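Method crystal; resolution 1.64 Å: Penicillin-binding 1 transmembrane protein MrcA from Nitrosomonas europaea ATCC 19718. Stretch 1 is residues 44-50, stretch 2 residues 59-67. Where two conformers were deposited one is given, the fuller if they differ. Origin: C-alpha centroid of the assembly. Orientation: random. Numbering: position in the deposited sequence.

Stretch 1 (44-50) ATPGAVE
Stretch 2 59-67: IRITGDGLK

What fixes the register of the two strands? Val49 and Ile61 form an antiparallel hydrogen-bonded pair, CA to CA 5.1 Å: Val49 N donates to Ile61 O at 2.9 Å (166°), and Ile61 N to Val49 O at 2.7 Å (171°). Glu50 faces Arg60 as the next, non-hydrogen-bonded pair, CA atoms 4.5 Å apart. The strand axes run at 158°, with extended phi/psi of -120/129 at Val49 and -108/130 at Ile61. CA-H...O contacts add to the ladder, Ala48 CA to Ile61 O at 3.3 Å and Glu50 CA to Ile59 O at 3.2 Å.

How do the charged side chains meet? Glu50 and Arg60 share one face of the sheet, where their long chains can remain partly in solvent. Arg60 is extended (t, t, t, chi4 -90°); Glu50 has chi1 m and chi2 -147°. A long salt bridge joins Glu50 OE2 to Arg60 NE at 3.8 Å, the carboxylate lying at the guanidinium edge. Ala48 CB covers one guanidinium face, 3.6 Å from Arg60 NH2.

What is buried on the other face? Val49 (t) and Ile61 (chi1 m, chi2 141°) bring Val49 CG1 within 4.3 Å of Ile61 CD1. Leu66 (m, t), in a segment of helical phi/psi, points toward stretch 1; its CD2 lies 3.7 Å from Val49 CG2. These branched apolar chains suit the buried setting, and the stretches together bury 405 Å².

How does the contact end at the turns? Leu66 CD1 reaches Pro46 O at 3.5 Å, packing against the turn backbone. Within that turn Gly47 N donates to Thr45 OG1 at 3.2 Å, with Thr45 chi1 p. A water bridges the loops, donating to Gly47 O at 2.7 Å and accepting from Gly63 N at 2.9 Å. Gly63 has phi/psi 48/-127, a positive phi that favours glycine.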

ATOM      1  N   ALA A  44       7.596 -19.839 -10.283  1.00 16.13           N
ATOM      2  CA  ALA A  44       7.331 -19.051 -11.494  1.00 16.24           C
ATOM      3  C   ALA A  44       7.384 -19.872 -12.736  1.00 17.06           C
ATOM      4  O   ALA A  44       8.307 -20.663 -12.948  1.00 17.44           O
ATOM      5  CB  ALA A  44       8.292 -17.911 -11.625  1.00 16.02           C
ATOM      6  N   THR A  45       6.345 -19.724 -13.527  1.00 17.62           N
ATOM      7  CA  THR A  45       6.238 -20.248 -14.902  1.00 18.26           C
ATOM      8  C   THR A  45       5.632 -19.144 -15.782  1.00 18.56           C
ATOM      9  O   THR A  45       5.087 -18.162 -15.266  1.00 16.63           O
ATOM     10  CB  THR A  45       5.333 -21.485 -14.959  1.00 18.38           C
ATOM     11  OG1 THR A  45       3.968 -21.083 -14.784  1.00 21.26           O
ATOM     12  CG2 THR A  45       5.725 -22.534 -13.881  1.00 21.04           C
ATOM     13  N   PRO A  46       5.608 -19.328 -17.115  1.00 18.87           N
ATOM     14  CA  PRO A  46       4.954 -18.304 -17.929  1.00 18.55           C
ATOM     15  C   PRO A  46       3.444 -18.154 -17.648  1.00 18.56           C
ATOM     16  O   PRO A  46       2.834 -17.115 -18.013  1.00 20.67           O
ATOM     17  CB  PRO A  46       5.190 -18.813 -19.367  1.00 19.88           C
ATOM     18  CG  PRO A  46       6.380 -19.608 -19.276  1.00 19.28           C
ATOM     19  CD  PRO A  46       6.261 -20.341 -17.960  1.00 20.45           C
ATOM     20  N   GLY A  47       2.848 -19.175 -17.051  1.00 16.96           N
ATOM     21  CA  GLY A  47       1.402 -19.180 -16.757  1.00 17.33           C
ATOM     22  C   GLY A  47       1.019 -18.787 -15.343  1.00 16.12           C
ATOM     23  O   GLY A  47      -0.130 -18.493 -15.106  1.00 16.70           O
ATOM     24  N   ALA A  48       1.953 -18.817 -14.383  1.00 15.44           N
ATOM     25  CA  ALA A  48       1.593 -18.500 -13.015  1.00 16.18           C
ATOM     26  C   ALA A  48       2.830 -18.189 -12.180  1.00 16.57           C
ATOM     27  O   ALA A  48       3.831 -18.884 -12.275  1.00 16.49           O
ATOM     28  CB  ALA A  48       0.909 -19.676 -12.399  1.00 16.54           C
ATOM     29  N   VAL A  49       2.728 -17.168 -11.354  1.00 16.15           N
ATOM     30  CA  VAL A  49       3.727 -16.852 -10.354  1.00 15.46           C
ATOM     31  C   VAL A  49       3.024 -16.909  -9.001  1.00 16.21           C
ATOM     32  O   VAL A  49       1.972 -16.261  -8.812  1.00 15.82           O
ATOM     33  CB  VAL A  49       4.285 -15.437 -10.614  1.00 14.79           C
ATOM     34  CG1 VAL A  49       5.115 -14.959  -9.432  1.00 16.16           C
ATOM     35  CG2 VAL A  49       5.030 -15.412 -11.961  1.00 15.90           C
ATOM     36  N   GLU A  50       3.607 -17.653  -8.054  1.00 16.26           N
ATOM     37  CA  GLU A  50       3.151 -17.646  -6.659  1.00 17.37           C
ATOM     38  C   GLU A  50       4.140 -16.785  -5.881  1.00 17.25           C
ATOM     39  O   GLU A  50       5.352 -16.963  -6.021  1.00 16.35           O
ATOM     40  CB  GLU A  50       3.169 -19.066  -6.068  1.00 18.76           C
ATOM     41  CG  GLU A  50       2.174 -19.986  -6.711  1.00 22.56           C
ATOM     42  CD  GLU A  50       1.564 -21.047  -5.789  1.00 27.08           C
ATOM     43  OE1 GLU A  50       2.085 -21.323  -4.677  1.00 32.70           O
ATOM     44  OE2 GLU A  50       0.525 -21.615  -6.229  1.00 39.15           O
ATOM     45  N   ILE A  59      -0.049 -15.269  -2.794  1.00 18.81           N
ATOM     46  CA  ILE A  59      -0.899 -14.889  -3.937  1.00 17.71           C
ATOM     47  C   ILE A  59      -0.422 -15.618  -5.198  1.00 16.62           C
ATOM     48  O   ILE A  59       0.720 -16.046  -5.272  1.00 15.72           O
ATOM     49  CB  ILE A  59      -0.900 -13.347  -4.204  1.00 16.48           C
ATOM     50  CG1 ILE A  59       0.510 -12.790  -4.458  1.00 18.49           C
ATOM     51  CG2 ILE A  59      -1.550 -12.586  -3.009  1.00 20.69           C
ATOM     52  CD1 ILE A  59       0.557 -11.310  -4.885  1.00 18.71           C
ATOM     53  N   ARG A  60      -1.353 -15.774  -6.135  1.00 17.01           N
ATOM     54  CA  ARG A  60      -1.076 -16.379  -7.425  1.00 16.90           C
ATOM     55  C   ARG A  60      -1.414 -15.370  -8.524  1.00 18.52           C
ATOM     56  O   ARG A  60      -2.588 -14.948  -8.630  1.00 18.30           O
ATOM     57  CB  ARG A  60      -1.890 -17.670  -7.598  1.00 18.21           C
ATOM     58  CG  ARG A  60      -1.400 -18.596  -8.671  1.00 22.16           C
ATOM     59  CD  ARG A  60      -2.062 -20.010  -8.472  1.00 22.79           C
ATOM     60  NE  ARG A  60      -1.523 -21.004  -9.363  1.00 30.28           N
ATOM     61  CZ  ARG A  60      -1.986 -21.277 -10.571  1.00 29.98           C
ATOM     62  NH1 ARG A  60      -3.037 -20.619 -11.095  1.00 33.28           N
ATOM     63  NH2 ARG A  60      -1.375 -22.216 -11.282  1.00 32.68           N
ATOM     64  N   ILE A  61      -0.433 -15.047  -9.362  1.00 15.91           N
ATOM     65  CA  ILE A  61      -0.569 -14.042 -10.449  1.00 15.94           C
ATOM     66  C   ILE A  61      -0.583 -14.823 -11.752  1.00 16.27           C
ATOM     67  O   ILE A  61       0.307 -15.640 -11.988  1.00 14.90           O
ATOM     68  CB  ILE A  61       0.555 -12.999 -10.437  1.00 16.25           C
ATOM     69  CG1 ILE A  61       0.620 -12.345  -9.038  1.00 20.10           C
ATOM     70  CG2 ILE A  61       0.349 -11.906 -11.536  1.00 16.57           C
ATOM     71  CD1 ILE A  61       2.038 -12.071  -8.550  1.00 23.93           C
ATOM     72  N   THR A  62      -1.582 -14.525 -12.594  1.00 14.89           N
ATOM     73  CA  THR A  62      -1.813 -15.248 -13.846  1.00 14.15           C
ATOM     74  C   THR A  62      -2.362 -14.273 -14.893  1.00 14.35           C
ATOM     75  O   THR A  62      -2.662 -13.138 -14.569  1.00 14.11           O
ATOM     76  CB  THR A  62      -2.852 -16.392 -13.693  1.00 14.81           C
ATOM     77  OG1 THR A  62      -4.147 -15.842 -13.349  1.00 13.82           O
ATOM     78  CG2 THR A  62      -2.389 -17.377 -12.595  1.00 14.18           C
ATOM     79  N   GLY A  63      -2.553 -14.741 -16.113  1.00 13.00           N
ATOM     80  CA  GLY A  63      -3.253 -13.964 -17.161  1.00 14.55           C
ATOM     81  C   GLY A  63      -2.750 -12.520 -17.287  1.00 15.23           C
ATOM     82  O   GLY A  63      -1.554 -12.259 -17.441  1.00 15.55           O
ATOM     83  N   ASP A  64      -3.689 -11.600 -17.222  1.00 14.66           N
ATOM     84  CA  ASP A  64      -3.381 -10.164 -17.416  1.00 15.90           C
ATOM     85  C   ASP A  64      -2.323  -9.676 -16.427  1.00 16.16           C
ATOM     86  O   ASP A  64      -1.488  -8.823 -16.771  1.00 16.88           O
ATOM     87  CB  ASP A  64      -4.632  -9.331 -17.257  1.00 16.78           C
ATOM     88  CG  ASP A  64      -5.638  -9.532 -18.358  1.00 19.80           C
ATOM     89  OD1 ASP A  64      -5.352 -10.181 -19.399  1.00 23.93           O
ATOM     90  OD2 ASP A  64      -6.762  -8.966 -18.169  1.00 27.40           O
ATOM     91  N   GLY A  65      -2.329 -10.224 -15.206  1.00 13.92           N
ATOM     92  CA  GLY A  65      -1.383  -9.825 -14.174  1.00 15.21           C
ATOM     93  C   GLY A  65       0.072 -10.074 -14.503  1.00 15.36           C
ATOM     94  O   GLY A  65       0.941  -9.486 -13.873  1.00 16.47           O
ATOM     95  N   LEU A  66       0.350 -10.983 -15.449  1.00 15.12           N
ATOM     96  CA  LEU A  66       1.696 -11.316 -15.845  1.00 14.66           C
ATOM     97  C   LEU A  66       2.162 -10.587 -17.115  1.00 16.62           C
ATOM     98  O   LEU A  66       3.304 -10.725 -17.516  1.00 17.65           O
ATOM     99  CB  LEU A  66       1.805 -12.835 -16.098  1.00 14.91           C
ATOM    100  CG  LEU A  66       1.564 -13.727 -14.907  1.00 14.93           C
ATOM    101  CD1 LEU A  66       1.743 -15.191 -15.335  1.00 16.30           C
ATOM    102  CD2 LEU A  66       2.481 -13.381 -13.728  1.00 15.68           C
ATOM    103  N   LYS A  67       1.274  -9.847 -17.761  1.00 15.36           N
ATOM    104  CA  LYS A  67       1.549  -9.254 -19.073  0.50 17.84           C
ATOM    105  C   LYS A  67       2.755  -8.335 -19.059  1.00 17.93           C
ATOM    106  O   LYS A  67       3.656  -8.430 -19.919  1.00 18.87           O
ATOM    107  CB  LYS A  67       0.332  -8.463 -19.549  0.50 18.24           C
ATOM    108  CG  LYS A  67      -0.861  -9.330 -19.973  0.50 18.90           C
ATOM    109  CD  LYS A  67      -2.072  -8.489 -20.455  0.50 21.52           C
ATOM    110  CE  LYS A  67      -1.908  -7.997 -21.866  0.50 25.23           C
ATOM    111  NZ  LYS A  67      -1.943  -9.115 -22.848  0.50 27.58           N
TER
HETATM  112  O   HOH W   1      -1.588 -17.319 -17.080  1.00 14.72           O